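Conserved hypothetical protein (Agrobacterium tumefaciens, PDB 2FEX) is of unknown function but belongs to the DJ-1/PfpI family, within a wider clan of glutaminase-like proteins. Local coordinates at residues P52-Y56 and D57-P61; G111-N114 and D115-H118; V163-L166 and K167-L171. All blocks are in the same frame, centred on the assembly; numbering follows the deposited sequence. Where two conformers were deposited one is given.

Interaction 1. Residues P52-Y56 and D57-P61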
loop_
_atom_site.group_PDB
_atom_site.type_symbol
_atom_site.label_atom_id
_atom_site.label_comp_id
_atom_site.label_asym_id
_atom_site.label_seq_id
_atom_site.Cartn_x
_atom_site.Cartn_y
_atom_site.Cartn_z
ATOM N N PRO A 52 -15.497 -1.712 -5.654
ATOM C CA PRO A 52 -15.091 -3.112 -5.695
ATOM C C PRO A 52 -15.726 -3.863 -6.898
ATOM O O PRO A 52 -16.616 -3.326 -7.614
ATOM C CB PRO A 52 -15.682 -3.676 -4.403
ATOM C CG PRO A 52 -17.016 -2.951 -4.302
ATOM C CD PRO A 52 -16.616 -1.494 -4.700
ATOM N N ASP A 53 -15.300 -5.107 -7.090
ATOM C CA ASP A 53 -15.924 -5.980 -8.056
ATOM C C ASP A 53 -17.259 -6.560 -7.603
ATOM O O ASP A 53 -18.156 -6.759 -8.424
ATOM C CB ASP A 53 -14.979 -7.156 -8.343
ATOM C CG ASP A 53 -13.638 -6.677 -8.898
ATOM O OD1 ASP A 53 -13.675 -6.088 -10.027
ATOM O OD2 ASP A 53 -12.615 -6.841 -8.228
ATOM N N THR A 54 -17.360 -6.853 -6.290
ATOM C CA THR A 54 -18.514 -7.598 -5.824
ATOM C C THR A 54 -18.746 -7.379 -4.326
ATOM O O THR A 54 -18.064 -6.518 -3.711
ATOM C CB THR A 54 -18.281 -9.112 -6.188
ATOM O OG1 THR A 54 -19.525 -9.803 -6.121
ATOM C CG2 THR A 54 -17.236 -9.719 -5.246
ATOM N N SER A 55 -19.740 -8.104 -3.779
ATOM C CA SER A 55 -20.046 -8.000 -2.356
ATOM C C SER A 55 -19.509 -9.270 -1.674
ATOM O O SER A 55 -19.272 -10.324 -2.302
ATOM C CB SER A 55 -21.589 -7.994 -2.151
ATOM O OG SER A 55 -22.172 -9.167 -2.750
ATOM N N TYR A 56 -19.418 -9.200 -0.343
ATOM C CA TYR A 56 -18.962 -10.367 0.440
ATOM C C TYR A 56 -19.886 -11.572 0.182
ATOM O O TYR A 56 -19.402 -12.704 0.080
ATOM C CB TYR A 56 -19.023 -10.065 1.927
ATOM C CG TYR A 56 -17.897 -9.211 2.492
ATOM C CD1 TYR A 56 -17.090 -8.416 1.657
ATOM C CD2 TYR A 56 -17.739 -9.116 3.905
ATOM C CE1 TYR A 56 -16.074 -7.596 2.239
ATOM C CE2 TYR A 56 -16.774 -8.321 4.488
ATOM C CZ TYR A 56 -15.955 -7.546 3.670
ATOM O OH TYR A 56 -14.988 -6.761 4.214
ATOM N N ASP A 57 -21.204 -11.324 0.076
ATOM C CA ASP A 57 -22.122 -12.442 0.024
ATOM C C ASP A 57 -22.054 -13.142 -1.349
ATOM O O ASP A 57 -22.566 -14.250 -1.481
ATOM C CB ASP A 57 -23.538 -11.955 0.305
ATOM C CG ASP A 57 -23.957 -10.864 -0.665
ATOM O OD1 ASP A 57 -23.524 -9.698 -0.491
ATOM O OD2 ASP A 57 -24.656 -11.180 -1.633
ATOM N N ALA A 58 -21.410 -12.519 -2.330
ATOM C CA ALA A 58 -21.250 -13.160 -3.627
ATOM C C ALA A 58 -19.927 -13.924 -3.765
ATOM O O ALA A 58 -19.682 -14.558 -4.825
ATOM C CB ALA A 58 -21.345 -12.115 -4.766
ATOM N N LEU A 59 -19.071 -13.861 -2.756
ATOM C CA LEU A 59 -17.789 -14.562 -2.863
ATOM C C LEU A 59 -18.030 -16.071 -2.679
ATOM O O LEU A 59 -18.558 -16.499 -1.623
ATOM C CB LEU A 59 -16.827 -14.047 -1.780
ATOM C CG LEU A 59 -16.437 -12.575 -1.909
ATOM C CD1 LEU A 59 -15.552 -12.204 -0.720
ATOM C CD2 LEU A 59 -15.606 -12.359 -3.258
ATOM N N ASP A 60 -17.643 -16.872 -3.677
ATOM C CA ASP A 60 -17.917 -18.299 -3.633
ATOM C C ASP A 60 -16.561 -19.042 -3.661
ATOM O O ASP A 60 -15.790 -18.905 -4.624
ATOM C CB ASP A 60 -18.797 -18.656 -4.823
ATOM C CG ASP A 60 -19.281 -20.065 -4.778
ATOM O OD1 ASP A 60 -18.588 -20.892 -4.134
ATOM O OD2 ASP A 60 -20.334 -20.341 -5.433
ATOM N N PRO A 61 -16.272 -19.791 -2.599
ATOM C CA PRO A 61 -14.964 -20.480 -2.525
ATOM C C PRO A 61 -14.799 -21.584 -3.579
ATOM O O PRO A 61 -13.687 -22.070 -3.795
ATOM C CB PRO A 61 -14.919 -21.012 -1.082
ATOM C CG PRO A 61 -16.408 -21.314 -0.798
ATOM C CD PRO A 61 -17.095 -20.087 -1.417
#
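Ser55 and Tyr56 each receive a backbone hydrogen bond from the residue three places on. Ala58 N donates to Ser55 O at 3.1 Å. Leu59 N donates to Tyr56 O, also at 3.1 Å, with a straighter N-H...O angle of 162°. These two i to i+3 bonds close the short 3-10 turn that follows strand 54-55.

A side-chain bond spans the start of the turn. Ser55 OG donates to Asp57 OD1 at 2.7 Å and meets the carboxylate from above its plane. Both torsions bring the groups together: Ser55 OG and Asp57 CG each sit between their own backbone N and carbonyl carbon (chi1 56° and 57°). Asp57 was deposited in two conformers, so this bond is established for one of them.

The methyl of Ala58 packs against the hydroxyls of Thr54 and Ser55. Ala58 CB lies 3.2 Å from Thr54 OG1 and 3.7 Å from Ser55 OG. The methyl branch of Thr54 turns to Leu59: Thr54 CG2 is 3.7 Å from Leu59 CD2. Leu59 CG also rests 3.6 Å from Tyr56 O. The Tyr56 ring leads away from the turn into the protein, where its OH is hydrogen-bonded to Leu8 O.

Helix 84-92 covers the turn: Arg89 NH1 hydrogen-bonds to Tyr56 O and Leu59 O, Phe90 packs on Leu59 and Leu86 on Tyr56. On the sheet side, Thr54 pairs through its backbone with His34 and Thr36 of strand 31-36. The turn thus leaves an outermost strand of the main sheet and leads the chain toward strand 66-69.

Interaction 2. Residues G111-N114 and D115-H118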
loop_
_atom_site.group_PDB
_atom_site.type_symbol
_atom_site.label_atom_id
_atom_site.label_comp_id
_atom_site.label_asym_id
_atom_site.label_seq_id
_atom_site.Cartn_x
_atom_site.Cartn_y
_atom_site.Cartn_z
ATOM N N GLY A 111 -13.280 -17.841 15.804
ATOM C CA GLY A 111 -12.806 -19.139 16.312
ATOM C C GLY A 111 -11.718 -19.803 15.465
ATOM O O GLY A 111 -11.136 -20.825 15.902
ATOM N N VAL A 112 -11.417 -19.244 14.279
ATOM C CA VAL A 112 -10.502 -19.898 13.343
ATOM C C VAL A 112 -9.042 -19.951 13.848
ATOM O O VAL A 112 -8.201 -20.701 13.325
ATOM C CB VAL A 112 -10.600 -19.236 11.945
ATOM C CG1 VAL A 112 -9.878 -17.869 11.903
ATOM C CG2 VAL A 112 -10.092 -20.172 10.891
ATOM N N LEU A 113 -8.724 -19.111 14.844
ATOM C CA LEU A 113 -7.348 -19.137 15.391
ATOM C C LEU A 113 -7.216 -20.081 16.601
ATOM O O LEU A 113 -6.178 -20.107 17.237
ATOM C CB LEU A 113 -6.886 -17.726 15.779
ATOM C CG LEU A 113 -7.042 -16.682 14.700
ATOM C CD1 LEU A 113 -6.476 -15.300 15.145
ATOM C CD2 LEU A 113 -6.391 -17.177 13.392
ATOM N N ASN A 114 -8.285 -20.810 16.963
ATOM C CA ASN A 114 -8.243 -21.593 18.228
ATOM C C ASN A 114 -7.222 -22.743 18.230
ATOM O O ASN A 114 -6.705 -23.115 19.300
ATOM C CB ASN A 114 -9.615 -22.169 18.551
ATOM C CG ASN A 114 -10.643 -21.103 18.981
ATOM O OD1 ASN A 114 -10.341 -19.897 19.078
ATOM N ND2 ASN A 114 -11.914 -21.559 19.190
ATOM N N ASP A 115 -6.999 -23.309 17.039
ATOM C CA ASP A 115 -6.344 -24.567 16.769
ATOM C C ASP A 115 -5.084 -24.445 15.883
ATOM O O ASP A 115 -4.556 -25.459 15.441
ATOM C CB ASP A 115 -7.375 -25.441 16.021
ATOM C CG ASP A 115 -7.888 -24.787 14.688
ATOM O OD1 ASP A 115 -8.051 -23.512 14.533
ATOM O OD2 ASP A 115 -8.155 -25.593 13.757
ATOM N N VAL A 116 -4.683 -23.222 15.539
ATOM C CA VAL A 116 -3.541 -23.017 14.651
ATOM C C VAL A 116 -2.601 -21.988 15.221
ATOM O O VAL A 116 -3.032 -21.062 15.928
ATOM C CB VAL A 116 -3.965 -22.567 13.228
ATOM C CG1 VAL A 116 -4.747 -23.725 12.548
ATOM C CG2 VAL A 116 -4.795 -21.266 13.277
ATOM N N ALA A 117 -1.328 -22.116 14.858
ATOM C CA ALA A 117 -0.335 -21.105 15.215
ATOM C C ALA A 117 -0.720 -19.817 14.470
ATOM O O ALA A 117 -1.199 -19.872 13.322
ATOM C CB ALA A 117 1.077 -21.566 14.836
ATOM N N HIS A 118 -0.537 -18.673 15.136
ATOM C CA HIS A 118 -0.959 -17.376 14.541
ATOM C C HIS A 118 -0.279 -16.233 15.293
ATOM O O HIS A 118 0.392 -16.451 16.302
ATOM C CB HIS A 118 -2.469 -17.213 14.672
ATOM C CG HIS A 118 -2.943 -17.247 16.105
ATOM N ND1 HIS A 118 -3.316 -18.412 16.752
ATOM C CD2 HIS A 118 -3.035 -16.256 17.021
ATOM C CE1 HIS A 118 -3.588 -18.141 18.022
ATOM N NE2 HIS A 118 -3.412 -16.838 18.216
HETATM O O HOH W 1 -10.931 -23.623 14.850
#
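Leu113 covers one face of the His118 imidazole. Leu113 CB sits 3.9 Å from the ring centroid, 16° off the ring normal, in a CH-pi contact. Leu113 CD1 reaches the same ring near His118 CD2, at 4.0 Å. At the ring edge, His118 ND1 donates to Val116 O at 2.8 Å, with that oxygen close to the ring plane. His118 CG lies between its backbone N and carbonyl carbon (chi1 59°), which turns the ring edge back to Val116 O. His118 NE2 is hydrogen-bonded to Tyr132 OH, so both ring nitrogens are engaged and the ring's rotation is fixed.

Val116 CG2 fills in beside the turn, 3.5 Å from Val112 O. A water donates to Gly111 O at 3.0 Å and, weakly, to Asp115 OD1. The second link is less certain because Asp115 has two conformers.

Asn114 OD1 accepts from Arg133 N, and Leu113 packs on Val150 and Thr152 of strand 150-153. Asn114 N to Gly111 O, at 3.0 Å, closes a type I beta turn. Gly111, with positive phi, begins this turn and is the first residue to leave helical angles after helix 102-109. The motif is a glycine-ended helix followed by a type I turn.

Interaction 3. Residues V163-L166 and K167-L171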
loop_
_atom_site.group_PDB
_atom_site.type_symbol
_atom_site.label_atom_id
_atom_site.label_comp_id
_atom_site.label_asym_id
_atom_site.label_seq_id
_atom_site.Cartn_x
_atom_site.Cartn_y
_atom_site.Cartn_z
ATOM N N VAL A 163 4.181 -12.597 1.497
ATOM C CA VAL A 163 5.040 -13.756 1.156
ATOM C C VAL A 163 4.313 -15.030 1.655
ATOM O O VAL A 163 4.264 -16.026 0.930
ATOM C CB VAL A 163 6.400 -13.626 1.842
ATOM C CG1 VAL A 163 7.138 -14.975 1.829
ATOM C CG2 VAL A 163 7.199 -12.453 1.210
ATOM N N GLU A 164 3.736 -14.994 2.870
ATOM C CA GLU A 164 3.126 -16.235 3.411
ATOM C C GLU A 164 1.857 -16.623 2.621
ATOM O O GLU A 164 1.573 -17.814 2.452
ATOM C CB GLU A 164 2.805 -16.115 4.901
ATOM C CG GLU A 164 4.050 -16.020 5.790
ATOM C CD GLU A 164 4.915 -17.310 5.779
ATOM O OE1 GLU A 164 4.489 -18.404 5.274
ATOM O OE2 GLU A 164 6.064 -17.220 6.271
ATOM N N ILE A 165 1.121 -15.617 2.114
ATOM C CA ILE A 165 -0.060 -15.895 1.289
ATOM C C ILE A 165 0.393 -16.555 0.009
ATOM O O ILE A 165 -0.151 -17.620 -0.397
ATOM C CB ILE A 165 -0.828 -14.600 0.980
ATOM C CG1 ILE A 165 -1.486 -14.133 2.303
ATOM C CG2 ILE A 165 -1.874 -14.782 -0.136
ATOM C CD1 ILE A 165 -1.983 -12.681 2.316
ATOM N N LEU A 166 1.418 -15.966 -0.616
ATOM C CA LEU A 166 1.953 -16.555 -1.840
ATOM C C LEU A 166 2.522 -17.964 -1.639
ATOM O O LEU A 166 2.256 -18.832 -2.455
ATOM C CB LEU A 166 3.008 -15.653 -2.452
ATOM C CG LEU A 166 2.427 -14.329 -2.974
ATOM C CD1 LEU A 166 3.579 -13.501 -3.458
ATOM C CD2 LEU A 166 1.329 -14.569 -4.067
ATOM N N LYS A 167 3.252 -18.176 -0.553
ATOM C CA LYS A 167 3.755 -19.528 -0.260
ATOM C C LYS A 167 2.615 -20.526 -0.091
ATOM O O LYS A 167 2.686 -21.641 -0.642
ATOM C CB LYS A 167 4.625 -19.540 0.996
ATOM C CG LYS A 167 5.985 -18.820 0.781
ATOM C CD LYS A 167 6.789 -18.935 2.075
ATOM C CE LYS A 167 8.246 -18.555 1.813
ATOM N NZ LYS A 167 9.122 -18.707 3.028
ATOM N N SER A 168 1.583 -20.147 0.678
ATOM C CA SER A 168 0.407 -21.028 0.891
ATOM C C SER A 168 -0.213 -21.480 -0.435
ATOM O O SER A 168 -0.660 -22.648 -0.588
ATOM C CB SER A 168 -0.667 -20.353 1.743
ATOM O OG SER A 168 -1.823 -21.186 1.864
ATOM N N LEU A 169 -0.230 -20.566 -1.404
ATOM C CA LEU A 169 -0.807 -20.821 -2.719
ATOM C C LEU A 169 0.147 -21.495 -3.725
ATOM O O LEU A 169 -0.247 -21.731 -4.889
ATOM C CB LEU A 169 -1.390 -19.508 -3.288
ATOM C CG LEU A 169 -2.574 -18.927 -2.495
ATOM C CD1 LEU A 169 -2.915 -17.514 -2.982
ATOM C CD2 LEU A 169 -3.806 -19.839 -2.669
ATOM N N GLY A 170 1.347 -21.844 -3.270
ATOM C CA GLY A 170 2.381 -22.450 -4.157
ATOM C C GLY A 170 2.844 -21.473 -5.241
ATOM O O GLY A 170 3.321 -21.894 -6.317
ATOM N N LEU A 171 2.776 -20.172 -4.964
ATOM C CA LEU A 171 3.119 -19.137 -5.931
ATOM C C LEU A 171 4.404 -18.381 -5.607
ATOM O O LEU A 171 4.704 -17.390 -6.281
ATOM C CB LEU A 171 2.009 -18.090 -6.070
ATOM C CG LEU A 171 0.706 -18.699 -6.546
ATOM C CD1 LEU A 171 -0.318 -17.563 -6.462
ATOM C CD2 LEU A 171 0.816 -19.356 -7.944
#
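Val163 O accepts from Lys167 N at 2.8 Å, a regular i to i+4 helix bond. The next acceptors follow the same pattern. Glu164 O takes Ser168 N at 2.9 Å, and Ile165 O takes Leu169 N at 3.1 Å.

The pattern changes at Leu166 O. Its main donor is Leu171 N, five residues on, at 2.9 Å. Leu169 N adds a second, weak bond to it. Lys167 O is satisfied by Gly170 N at 3.0 Å. The bond from Leu171 enclosing the one from Gly170, with Gly170 at positive phi, is a Schellman motif. It ends the helix and supplies partners for two of its last carbonyls.

The side chains continue these pairings. Lys167 runs extended beside Val163, pointing the same way, and its CE lies 3.7 Å from Val163 CG1. Glu164 bends at chi2 (-66°), which brings its carboxylate back toward the lysine chain. The charged atoms do not meet: Glu164 OE2 and Lys167 NZ are 4.7 Å apart, so any attraction is probably modest. Leu166 CD2 packs on Leu171 CB at 4.1 Å, the two side chains crossing at about a right angle. The Ile165 and Leu169 side chains lie side by side, pointing the same way, and meet through Ile165 CG2 and Leu169 CD1.

Ile165 and Leu169 face the main sheet, where both touch Leu96 of strand 96-100. Ile165 and Leu166 also meet Leu20 of helix 18-27. Helix 174-180 comes in through Leu180, which packs on Val163 and Leu166.

The contacts come in series along the chain: interaction 1, then interaction 2, then interaction 3. None touches another. Their centres are about 24 Å apart for interactions 1 and 2, about 22 Å for interactions 1 and 3, and about 19 Å for interactions 2 and 3. All three adjoin the same mixed sheet. Interaction 1 leaves its outermost strand 54-55, interaction 2 packs on strand 150-153, next to the outermost strand 145-147 at the other edge, and interaction 3 lies against the inner strand 96-100. Interactions 1 and 2 both also reach helix 84-92. Each of the three lies where the chain leaves a strand or a helix, within the alpha/beta fold of the DJ-1/PfpI family.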